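Local structure of rhamnosidase B (Bacillus sp., 2OKX) at residues Ile195-Thr199 / Ser529-Val533; Tyr204-Ile208 / Val416-Pro422; Trp633-Cys637 / Ile653-Val657; Ala650-Trp654 / Leu712-Ala716. The protein hydrolyses terminal alpha-L-rhamnose residues from rhamnosides, as a glycoside hydrolase of family 78 built around an alpha barrel. All blocks are in the same frame, centred on the assembly; numbering follows the deposited sequence.

Contact 1: Ile195-Thr199 / Ser529-Val533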
loop_
_atom_site.group_PDB
_atom_site.type_symbol
_atom_site.label_atom_id
_atom_site.label_comp_id
_atom_site.label_asym_id
_atom_site.label_seq_id
_atom_site.Cartn_x
_atom_site.Cartn_y
_atom_site.Cartn_z
ATOM N N ILE A 195 1.775 -6.268 -18.480
ATOM C CA ILE A 195 2.569 -5.044 -18.364
ATOM C C ILE A 195 4.040 -5.424 -18.448
ATOM O O ILE A 195 4.404 -6.575 -18.218
ATOM C CB ILE A 195 2.379 -4.301 -17.010
ATOM C CG1 ILE A 195 2.569 -5.275 -15.843
ATOM C CG2 ILE A 195 1.040 -3.601 -16.968
ATOM C CD1 ILE A 195 2.874 -4.587 -14.521
ATOM N N PRO A 196 4.907 -4.462 -18.795
ATOM C CA PRO A 196 6.335 -4.775 -18.877
ATOM C C PRO A 196 6.856 -5.039 -17.469
ATOM O O PRO A 196 6.098 -4.947 -16.502
ATOM C CB PRO A 196 6.928 -3.512 -19.501
ATOM C CG PRO A 196 6.002 -2.433 -19.030
ATOM C CD PRO A 196 4.642 -3.071 -19.198
ATOM N N PHE A 197 8.139 -5.365 -17.350
ATOM C CA PHE A 197 8.728 -5.646 -16.049
ATOM C C PHE A 197 9.049 -4.379 -15.262
ATOM O O PHE A 197 9.240 -3.308 -15.835
ATOM C CB PHE A 197 9.993 -6.494 -16.216
ATOM C CG PHE A 197 9.714 -7.920 -16.626
ATOM C CD1 PHE A 197 8.970 -8.760 -15.803
ATOM C CD2 PHE A 197 10.192 -8.420 -17.832
ATOM C CE1 PHE A 197 8.702 -10.079 -16.174
ATOM C CE2 PHE A 197 9.931 -9.739 -18.213
ATOM C CZ PHE A 197 9.184 -10.569 -17.378
ATOM N N LEU A 198 9.102 -4.511 -13.941
ATOM C CA LEU A 198 9.394 -3.375 -13.078
ATOM C C LEU A 198 10.882 -3.053 -13.103
ATOM O O LEU A 198 11.707 -3.861 -13.535
ATOM C CB LEU A 198 8.963 -3.668 -11.634
ATOM C CG LEU A 198 7.497 -4.055 -11.379
ATOM C CD1 LEU A 198 7.219 -4.016 -9.878
ATOM C CD2 LEU A 198 6.565 -3.096 -12.105
ATOM N N THR A 199 11.220 -1.857 -12.644
ATOM C CA THR A 199 12.609 -1.441 -12.595
ATOM C C THR A 199 13.203 -2.009 -11.318
ATOM O O THR A 199 12.499 -2.545 -10.472
ATOM C CB THR A 199 12.750 0.091 -12.470
ATOM O OG1 THR A 199 12.300 0.491 -11.170
ATOM C CG2 THR A 199 11.925 0.809 -13.517
ATOM N N SER A 529 12.266 0.001 -6.791
ATOM C CA SER A 529 11.527 -0.732 -7.811
ATOM C C SER A 529 10.153 -0.128 -8.072
ATOM O O SER A 529 9.330 -0.041 -7.165
ATOM C CB SER A 529 11.360 -2.193 -7.377
ATOM O OG SER A 529 10.523 -2.899 -8.280
ATOM N N THR A 530 9.911 0.287 -9.313
ATOM C CA THR A 530 8.623 0.859 -9.687
ATOM C C THR A 530 8.276 0.441 -11.105
ATOM O O THR A 530 9.067 -0.205 -11.790
ATOM C CB THR A 530 8.642 2.407 -9.676
ATOM O OG1 THR A 530 9.400 2.878 -10.801
ATOM C CG2 THR A 530 9.282 2.937 -8.394
ATOM N N TYR A 531 7.082 0.819 -11.545
ATOM C CA TYR A 531 6.663 0.536 -12.903
ATOM C C TYR A 531 7.690 1.296 -13.741
ATOM O O TYR A 531 8.197 2.328 -13.305
ATOM C CB TYR A 531 5.253 1.088 -13.138
ATOM C CG TYR A 531 4.676 0.739 -14.489
ATOM C CD1 TYR A 531 4.879 1.567 -15.595
ATOM C CD2 TYR A 531 3.955 -0.443 -14.671
ATOM C CE1 TYR A 531 4.375 1.228 -16.848
ATOM C CE2 TYR A 531 3.453 -0.798 -15.918
ATOM C CZ TYR A 531 3.663 0.041 -17.001
ATOM O OH TYR A 531 3.154 -0.304 -18.232
ATOM N N PRO A 532 8.029 0.791 -14.939
ATOM C CA PRO A 532 9.013 1.482 -15.777
ATOM C C PRO A 532 8.528 2.833 -16.295
ATOM O O PRO A 532 7.796 2.906 -17.278
ATOM C CB PRO A 532 9.274 0.480 -16.902
ATOM C CG PRO A 532 7.950 -0.212 -17.040
ATOM C CD PRO A 532 7.545 -0.437 -15.598
ATOM N N VAL A 533 8.940 3.903 -15.621
ATOM C CA VAL A 533 8.556 5.249 -16.024
ATOM C C VAL A 533 9.786 6.111 -16.270
ATOM O O VAL A 533 10.782 6.014 -15.547
ATOM C CB VAL A 533 7.696 5.953 -14.941
ATOM C CG1 VAL A 533 6.358 5.256 -14.796
ATOM C CG2 VAL A 533 8.445 5.964 -13.608
#
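Two loops without regular secondary structure meet here, and two hydrogen bonds at Thr-199 and Thr-530 hold them. The Thr-199 N donates to Thr-530 O at 2.8 Å, almost straight at 174°, while Thr-530 N donates back to the side-chain Thr-199 OG1 at 3.0 Å. Both peptide donors are thus satisfied within one two-residue exchange. The hydroxyl of Thr-530 turns instead along its own chain, Thr-530 OG1 donating to Tyr-531 O at 2.8 Å. Ser-529 O accepts from Arg-502, Pro-196 O from Arg-193, and the backbone of Tyr-531 bonds to that of Met-561. Beyond this polar end, Pro-196 CG lies 3.6 Å from Pro-532 CG. The contact joins the loop leading to strand 201-203 to the one that runs from strand 520-528, its antiparallel neighbour, toward the helical domain. Helix 595-603 of that six-hairpin glycosidase domain also packs against the pair, with Glu-595 against Pro-196 and Tyr-531, and Arg-599 against Ile-195.

Contact 2: Tyr204-Ile208 / Val416-Pro422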
loop_
_atom_site.group_PDB
_atom_site.type_symbol
_atom_site.label_atom_id
_atom_site.label_comp_id
_atom_site.label_asym_id
_atom_site.label_seq_id
_atom_site.Cartn_x
_atom_site.Cartn_y
_atom_site.Cartn_z
ATOM N N TYR A 204 22.040 4.633 -3.474
ATOM C CA TYR A 204 22.682 4.794 -2.182
ATOM C C TYR A 204 21.970 5.881 -1.384
ATOM O O TYR A 204 21.299 6.736 -1.958
ATOM C CB TYR A 204 24.160 5.153 -2.354
ATOM C CG TYR A 204 25.003 3.997 -2.835
ATOM C CD1 TYR A 204 25.012 3.624 -4.181
ATOM C CD2 TYR A 204 25.746 3.234 -1.933
ATOM C CE1 TYR A 204 25.738 2.512 -4.612
ATOM C CE2 TYR A 204 26.471 2.124 -2.353
ATOM C CZ TYR A 204 26.461 1.768 -3.687
ATOM O OH TYR A 204 27.155 0.654 -4.094
ATOM N N PRO A 205 22.088 5.842 -0.044
ATOM C CA PRO A 205 21.459 6.825 0.842
ATOM C C PRO A 205 22.084 8.209 0.675
ATOM O O PRO A 205 23.157 8.341 0.092
ATOM C CB PRO A 205 21.714 6.251 2.238
ATOM C CG PRO A 205 21.774 4.770 1.992
ATOM C CD PRO A 205 22.620 4.709 0.735
ATOM N N ALA A 206 21.412 9.231 1.196
ATOM C CA ALA A 206 21.909 10.598 1.092
ATOM C C ALA A 206 22.803 10.994 2.255
ATOM O O ALA A 206 23.808 11.674 2.065
ATOM C CB ALA A 206 20.736 11.582 0.994
ATOM N N SER A 207 22.439 10.571 3.461
ATOM C CA SER A 207 23.224 10.938 4.631
ATOM C C SER A 207 22.962 10.035 5.826
ATOM O O SER A 207 22.067 9.187 5.804
ATOM C CB SER A 207 22.880 12.369 5.040
ATOM O OG SER A 207 21.519 12.455 5.456
ATOM N N ILE A 208 23.766 10.216 6.866
ATOM C CA ILE A 208 23.564 9.471 8.096
ATOM C C ILE A 208 23.091 10.554 9.040
ATOM O O ILE A 208 23.818 11.507 9.323
ATOM C CB ILE A 208 24.859 8.835 8.624
ATOM C CG1 ILE A 208 25.298 7.717 7.669
ATOM C CG2 ILE A 208 24.621 8.288 10.047
ATOM C CD1 ILE A 208 26.458 6.883 8.168
ATOM N N VAL A 416 32.019 6.079 9.588
ATOM C CA VAL A 416 30.697 5.519 9.359
ATOM C C VAL A 416 30.041 6.019 8.075
ATOM O O VAL A 416 29.276 5.291 7.443
ATOM C CB VAL A 416 29.771 5.807 10.565
ATOM C CG1 VAL A 416 28.411 5.152 10.355
ATOM C CG2 VAL A 416 30.413 5.279 11.832
ATOM N N LEU A 417 30.342 7.251 7.677
ATOM C CA LEU A 417 29.747 7.792 6.456
ATOM C C LEU A 417 30.041 6.898 5.251
ATOM O O LEU A 417 29.246 6.827 4.320
ATOM C CB LEU A 417 30.255 9.215 6.195
ATOM C CG LEU A 417 29.948 10.234 7.296
ATOM C CD1 LEU A 417 30.403 11.612 6.845
ATOM C CD2 LEU A 417 28.454 10.240 7.604
ATOM N N ASN A 418 31.181 6.210 5.276
ATOM C CA ASN A 418 31.558 5.322 4.177
ATOM C C ASN A 418 30.492 4.262 3.936
ATOM O O ASN A 418 30.384 3.717 2.837
ATOM C CB ASN A 418 32.884 4.612 4.485
ATOM C CG ASN A 418 34.078 5.549 4.463
ATOM O OD1 ASN A 418 35.152 5.212 4.973
ATOM N ND2 ASN A 418 33.909 6.719 3.860
ATOM N N ALA A 419 29.708 3.964 4.968
ATOM C CA ALA A 419 28.669 2.949 4.863
ATOM C C ALA A 419 27.593 3.268 3.828
ATOM O O ALA A 419 26.944 2.363 3.307
ATOM C CB ALA A 419 28.025 2.721 6.234
ATOM N N ILE A 420 27.401 4.545 3.521
ATOM C CA ILE A 420 26.376 4.917 2.549
ATOM C C ILE A 420 26.953 5.454 1.246
ATOM O O ILE A 420 26.214 5.969 0.410
ATOM C CB ILE A 420 25.431 5.987 3.115
ATOM C CG1 ILE A 420 26.229 7.249 3.461
ATOM C CG2 ILE A 420 24.706 5.444 4.337
ATOM C CD1 ILE A 420 25.369 8.487 3.674
ATOM N N LEU A 421 28.266 5.328 1.078
ATOM C CA LEU A 421 28.944 5.817 -0.121
ATOM C C LEU A 421 29.471 4.688 -1.002
ATOM O O LEU A 421 29.911 3.650 -0.506
ATOM C CB LEU A 421 30.115 6.725 0.278
ATOM C CG LEU A 421 29.770 7.987 1.077
ATOM C CD1 LEU A 421 31.045 8.704 1.485
ATOM C CD2 LEU A 421 28.890 8.904 0.235
ATOM N N PRO A 422 29.415 4.867 -2.330
ATOM C CA PRO A 422 29.916 3.824 -3.227
ATOM C C PRO A 422 31.433 3.967 -3.358
ATOM O O PRO A 422 31.945 4.404 -4.391
ATOM C CB PRO A 422 29.173 4.109 -4.530
ATOM C CG PRO A 422 29.061 5.604 -4.519
ATOM C CD PRO A 422 28.686 5.908 -3.079
HETATM O O HOH W 1 25.603 8.286 -1.187
#
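Val-416 starts the second segment in the weakly bonded last turn of helix 414-417, and the tip of Ile-208 reaches it: Ile-208 CD1 is 3.4 Å from Val-416 CG1 and 3.3 Å from Val-416 O. Leu-417 swings its end toward the same methyl, with Leu-417 CD2 3.9 Å from Ile-208 CD1. The chain then tightens into a 3-10 turn, in which Ala-419 N donates to Val-416 O at 2.8 Å and Ile-420 N to Leu-417 O at 3.0 Å. That turn delivers Ile-420, the most heavily covered residue of the contact, against the start of the facing strand. Its CD1 comes within 3.4 Å of Ser-207 CA, and its CG2 within 3.7 Å of Pro-205 CB. Next to it, Ala-206 and Ser-207 both face Asp-442 in a classic beta bulge, where strand 207-215 joins strand 436-443 in a mixed sheet; Ile-420 also touches Ile-524 of strand 520-528, so the turn contacts strands of two sheets. No direct hydrogen bond crosses, but one water donates to Pro-205 O at 2.8 Å and to Ile-420 O at 2.9 Å. Past Leu-421, Pro-422, the residue before the calcium ligand Val-423, lies over the face of Tyr-204 in a CH-pi contact, Pro-422 CB being 3.9 Å from the ring centroid, while the Tyr-204 hydroxyl hydrogen-bonds to Glu-523.

Contact 3: Trp633-Cys637 / Ile653-Val657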
loop_
_atom_site.group_PDB
_atom_site.type_symbol
_atom_site.label_atom_id
_atom_site.label_comp_id
_atom_site.label_asym_id
_atom_site.label_seq_id
_atom_site.Cartn_x
_atom_site.Cartn_y
_atom_site.Cartn_z
ATOM N N TRP A 633 -14.072 4.225 -10.848
ATOM C CA TRP A 633 -13.532 3.226 -11.764
ATOM C C TRP A 633 -14.175 3.451 -13.132
ATOM O O TRP A 633 -13.510 3.385 -14.165
ATOM C CB TRP A 633 -13.862 1.810 -11.278
ATOM C CG TRP A 633 -13.572 0.738 -12.301
ATOM C CD1 TRP A 633 -12.344 0.309 -12.715
ATOM C CD2 TRP A 633 -14.533 -0.013 -13.055
ATOM N NE1 TRP A 633 -12.479 -0.662 -13.683
ATOM C CE2 TRP A 633 -13.812 -0.878 -13.911
ATOM C CE3 TRP A 633 -15.935 -0.038 -13.092
ATOM C CZ2 TRP A 633 -14.447 -1.761 -14.796
ATOM C CZ3 TRP A 633 -16.568 -0.918 -13.973
ATOM C CH2 TRP A 633 -15.821 -1.766 -14.812
ATOM N N ILE A 634 -15.481 3.707 -13.137
ATOM C CA ILE A 634 -16.181 3.948 -14.391
ATOM C C ILE A 634 -15.604 5.211 -15.025
ATOM O O ILE A 634 -15.347 5.257 -16.226
ATOM C CB ILE A 634 -17.700 4.114 -14.159
ATOM C CG1 ILE A 634 -18.295 2.772 -13.710
ATOM C CG2 ILE A 634 -18.378 4.598 -15.439
ATOM C CD1 ILE A 634 -19.767 2.834 -13.331
ATOM N N LEU A 635 -15.390 6.231 -14.199
ATOM C CA LEU A 635 -14.819 7.488 -14.668
ATOM C C LEU A 635 -13.454 7.201 -15.290
ATOM O O LEU A 635 -13.164 7.642 -16.402
ATOM C CB LEU A 635 -14.639 8.457 -13.498
ATOM C CG LEU A 635 -14.750 9.963 -13.763
ATOM C CD1 LEU A 635 -14.082 10.705 -12.621
ATOM C CD2 LEU A 635 -14.110 10.341 -15.082
ATOM N N ALA A 636 -12.619 6.456 -14.570
ATOM C CA ALA A 636 -11.285 6.125 -15.059
ATOM C C ALA A 636 -11.339 5.379 -16.391
ATOM O O ALA A 636 -10.490 5.591 -17.262
ATOM C CB ALA A 636 -10.532 5.298 -14.020
ATOM N N CYS A 637 -12.327 4.501 -16.547
ATOM C CA CYS A 637 -12.484 3.750 -17.789
ATOM C C CYS A 637 -12.778 4.720 -18.925
ATOM O O CYS A 637 -12.193 4.626 -20.002
ATOM C CB CYS A 637 -13.631 2.737 -17.674
ATOM S SG CYS A 637 -13.247 1.270 -16.690
ATOM N N ILE A 653 -14.766 -3.486 -22.081
ATOM C CA ILE A 653 -15.148 -3.105 -20.726
ATOM C C ILE A 653 -16.607 -2.686 -20.528
ATOM O O ILE A 653 -17.110 -2.719 -19.405
ATOM C CB ILE A 653 -14.222 -1.963 -20.200
ATOM C CG1 ILE A 653 -14.086 -2.059 -18.682
ATOM C CG2 ILE A 653 -14.786 -0.597 -20.583
ATOM C CD1 ILE A 653 -13.285 -3.256 -18.227
ATOM N N TRP A 654 -17.291 -2.298 -21.602
ATOM C CA TRP A 654 -18.685 -1.859 -21.482
ATOM C C TRP A 654 -19.581 -2.795 -20.670
ATOM O O TRP A 654 -20.300 -2.348 -19.775
ATOM C CB TRP A 654 -19.311 -1.636 -22.865
ATOM C CG TRP A 654 -20.806 -1.443 -22.806
ATOM C CD1 TRP A 654 -21.753 -2.196 -23.441
ATOM C CD2 TRP A 654 -21.524 -0.463 -22.039
ATOM N NE1 TRP A 654 -23.014 -1.748 -23.117
ATOM C CE2 TRP A 654 -22.903 -0.687 -22.259
ATOM C CE3 TRP A 654 -21.136 0.581 -21.188
ATOM C CZ2 TRP A 654 -23.897 0.095 -21.656
ATOM C CZ3 TRP A 654 -22.126 1.359 -20.588
ATOM C CH2 TRP A 654 -23.490 1.109 -20.827
ATOM N N PRO A 655 -19.566 -4.103 -20.977
ATOM C CA PRO A 655 -20.405 -5.050 -20.234
ATOM C C PRO A 655 -20.214 -4.978 -18.717
ATOM O O PRO A 655 -21.189 -4.971 -17.963
ATOM C CB PRO A 655 -19.990 -6.400 -20.814
ATOM C CG PRO A 655 -19.692 -6.054 -22.239
ATOM C CD PRO A 655 -18.889 -4.776 -22.099
ATOM N N ALA A 656 -18.961 -4.921 -18.272
ATOM C CA ALA A 656 -18.671 -4.845 -16.842
ATOM C C ALA A 656 -19.207 -3.543 -16.259
ATOM O O ALA A 656 -19.650 -3.502 -15.109
ATOM C CB ALA A 656 -17.166 -4.946 -16.603
ATOM N N VAL A 657 -19.163 -2.477 -17.053
ATOM C CA VAL A 657 -19.651 -1.175 -16.612
ATOM C C VAL A 657 -21.171 -1.194 -16.481
ATOM O O VAL A 657 -21.729 -0.731 -15.487
ATOM C CB VAL A 657 -19.245 -0.062 -17.608
ATOM C CG1 VAL A 657 -19.911 1.250 -17.227
ATOM C CG2 VAL A 657 -17.728 0.099 -17.613
#
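Trp-633 extends its six-membered ring across to three residues on the next helix: Trp-633 CZ2 is 3.9 Å from Ile-653 CG1, and Trp-633 CH2 is 3.9 Å from both Ala-656 CB and Val-657 CG2. This is an antiparallel helical hairpin, helix 627-644 followed after a short link by helix 647-665, within the six-hairpin glycosidase domain whose helices form the alpha barrel of this family. The segment axes run at 157° to each other and approach no closer than 11.2 Å. Side chains fill that gap, Trp-633 and Val-657 having the most surface buried, 64 Å² each. The CA-to-CB bond of Trp-633 points sideways, but with chi1 near 169° (t) its end reaches the neighbour. Ala-656 CB sits at the ring edge. The Trp-633 indole NH is turned elsewhere, bonded to Leu-601 O, and its ring meets Tyr-614 edge-to-face. Leu-712 of helix 696-715 touches both Cys-637 and Val-657, bringing a third helix onto the seam. The facing helix is kinked where the N of Pro-655 and of Ala-656 has no bond to the preceding turn, yet Val-657 N still donates to Ile-653 O at 3.1 Å. Beside the indole, Ile-634 CG2 lies 4.1 Å from Val-657 CG1, and Cys-637 SG lies 4.0 Å from Ile-653 CG1.

Contact 4: Ala650-Trp654 / Leu712-Ala716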
loop_
_atom_site.group_PDB
_atom_site.type_symbol
_atom_site.label_atom_id
_atom_site.label_comp_id
_atom_site.label_asym_id
_atom_site.label_seq_id
_atom_site.Cartn_x
_atom_site.Cartn_y
_atom_site.Cartn_z
ATOM N N ALA A 650 -12.980 -0.041 -24.906
ATOM C CA ALA A 650 -14.303 0.418 -24.501
ATOM C C ALA A 650 -15.329 -0.693 -24.701
ATOM O O ALA A 650 -16.199 -0.911 -23.858
ATOM C CB ALA A 650 -14.702 1.649 -25.307
ATOM N N ALA A 651 -15.215 -1.391 -25.827
ATOM C CA ALA A 651 -16.124 -2.485 -26.152
ATOM C C ALA A 651 -15.943 -3.640 -25.171
ATOM O O ALA A 651 -16.921 -4.237 -24.718
ATOM C CB ALA A 651 -15.870 -2.963 -27.582
ATOM N N ARG A 652 -14.691 -3.947 -24.843
ATOM C CA ARG A 652 -14.393 -5.032 -23.916
ATOM C C ARG A 652 -14.875 -4.743 -22.502
ATOM O O ARG A 652 -15.342 -5.643 -21.805
ATOM C CB ARG A 652 -12.886 -5.308 -23.857
ATOM C CG ARG A 652 -12.273 -5.874 -25.127
ATOM C CD ARG A 652 -10.895 -6.451 -24.832
ATOM N NE ARG A 652 -9.950 -5.438 -24.364
ATOM C CZ ARG A 652 -9.234 -4.654 -25.164
ATOM N NH1 ARG A 652 -8.401 -3.759 -24.652
ATOM N NH2 ARG A 652 -9.340 -4.777 -26.482
ATOM N N ILE A 653 -14.766 -3.486 -22.081
ATOM C CA ILE A 653 -15.148 -3.105 -20.726
ATOM C C ILE A 653 -16.607 -2.686 -20.528
ATOM O O ILE A 653 -17.110 -2.719 -19.405
ATOM C CB ILE A 653 -14.222 -1.963 -20.200
ATOM C CG1 ILE A 653 -14.086 -2.059 -18.682
ATOM C CG2 ILE A 653 -14.786 -0.597 -20.583
ATOM C CD1 ILE A 653 -13.285 -3.256 -18.227
ATOM N N TRP A 654 -17.291 -2.298 -21.602
ATOM C CA TRP A 654 -18.685 -1.859 -21.482
ATOM C C TRP A 654 -19.581 -2.795 -20.670
ATOM O O TRP A 654 -20.300 -2.348 -19.775
ATOM C CB TRP A 654 -19.311 -1.636 -22.865
ATOM C CG TRP A 654 -20.806 -1.443 -22.806
ATOM C CD1 TRP A 654 -21.753 -2.196 -23.441
ATOM C CD2 TRP A 654 -21.524 -0.463 -22.039
ATOM N NE1 TRP A 654 -23.014 -1.748 -23.117
ATOM C CE2 TRP A 654 -22.903 -0.687 -22.259
ATOM C CE3 TRP A 654 -21.136 0.581 -21.188
ATOM C CZ2 TRP A 654 -23.897 0.095 -21.656
ATOM C CZ3 TRP A 654 -22.126 1.359 -20.588
ATOM C CH2 TRP A 654 -23.490 1.109 -20.827
ATOM N N LEU A 712 -18.506 5.261 -22.899
ATOM C CA LEU A 712 -17.990 3.910 -23.102
ATOM C C LEU A 712 -18.910 3.109 -24.011
ATOM O O LEU A 712 -18.450 2.377 -24.889
ATOM C CB LEU A 712 -17.832 3.199 -21.756
ATOM C CG LEU A 712 -16.728 3.784 -20.869
ATOM C CD1 LEU A 712 -16.859 3.267 -19.447
ATOM C CD2 LEU A 712 -15.376 3.427 -21.460
ATOM N N ALA A 713 -20.215 3.249 -23.793
ATOM C CA ALA A 713 -21.199 2.541 -24.603
ATOM C C ALA A 713 -21.075 2.966 -26.064
ATOM O O ALA A 713 -21.074 2.130 -26.967
ATOM C CB ALA A 713 -22.602 2.835 -24.091
ATOM N N ALA A 714 -20.968 4.272 -26.287
ATOM C CA ALA A 714 -20.849 4.811 -27.638
ATOM C C ALA A 714 -19.528 4.392 -28.270
ATOM O O ALA A 714 -19.490 3.956 -29.422
ATOM C CB ALA A 714 -20.957 6.331 -27.603
ATOM N N ALA A 715 -18.441 4.527 -27.515
ATOM C CA ALA A 715 -17.129 4.148 -28.020
ATOM C C ALA A 715 -17.139 2.657 -28.324
ATOM O O ALA A 715 -16.429 2.190 -29.212
ATOM C CB ALA A 715 -16.051 4.467 -26.987
ATOM N N ALA A 716 -17.958 1.917 -27.583
ATOM C CA ALA A 716 -18.064 0.475 -27.766
ATOM C C ALA A 716 -18.929 0.125 -28.971
ATOM O O ALA A 716 -18.964 -1.028 -29.402
ATOM C CB ALA A 716 -18.637 -0.171 -26.509
#
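Trp-654, on helix 647-665, meets the C-terminal part of helix 696-715 in the six-hairpin glycosidase domain, a helix-to-helix contact within the alpha-helical barrel architecture. Its six-membered ring lies flat against Ala-713, whose CB stands 3.7 Å from the centroid and only 5° off the ring normal, a clear CH-pi contact; the indole NH hydrogen-bonds to Glu-721 beyond the contact. Ala-651 and Ala-716, each with only a methyl, let their CA atoms come within 3.9 Å of each other, and Ala-716 CB lies 3.4 Å from Ala-651 CA and 4.0 Å from Trp-654 CB. Ala-650 CB points toward the partner helix and packs on Ala-715 CB at 3.5 Å. Leu-712, with as much surface covered as Ala-650 or Ala-716, continues the apolar seam toward Cys-637 and Ala-641 of helix 627-644; its CD2 reaches 4.3 Å from Ala-650 CB and 4.2 Å from Ile-653 CG2.

From the N terminus, contact 1 opens first, at 195-199, and closes only at 529-533, a loop of more than 300 residues. Contact 2 opens just afterwards and closes at 416-422, nested inside it; it ties the entry to strand 207-215 to the end of helix 414-417, while contact 1 brings the approach to strand 201-203 against the exit of strand 520-528. In series after both come contacts 3 and 4, in the six-hairpin domain. Contact 3 closes a short helical hairpin; contact 4 begins where it ends, sharing Ile-653 and Trp-654, and adds helix 696-715. Their centres are about 8 Å apart, whereas contact 2 lies about 47 Å from contact 3, centre to centre.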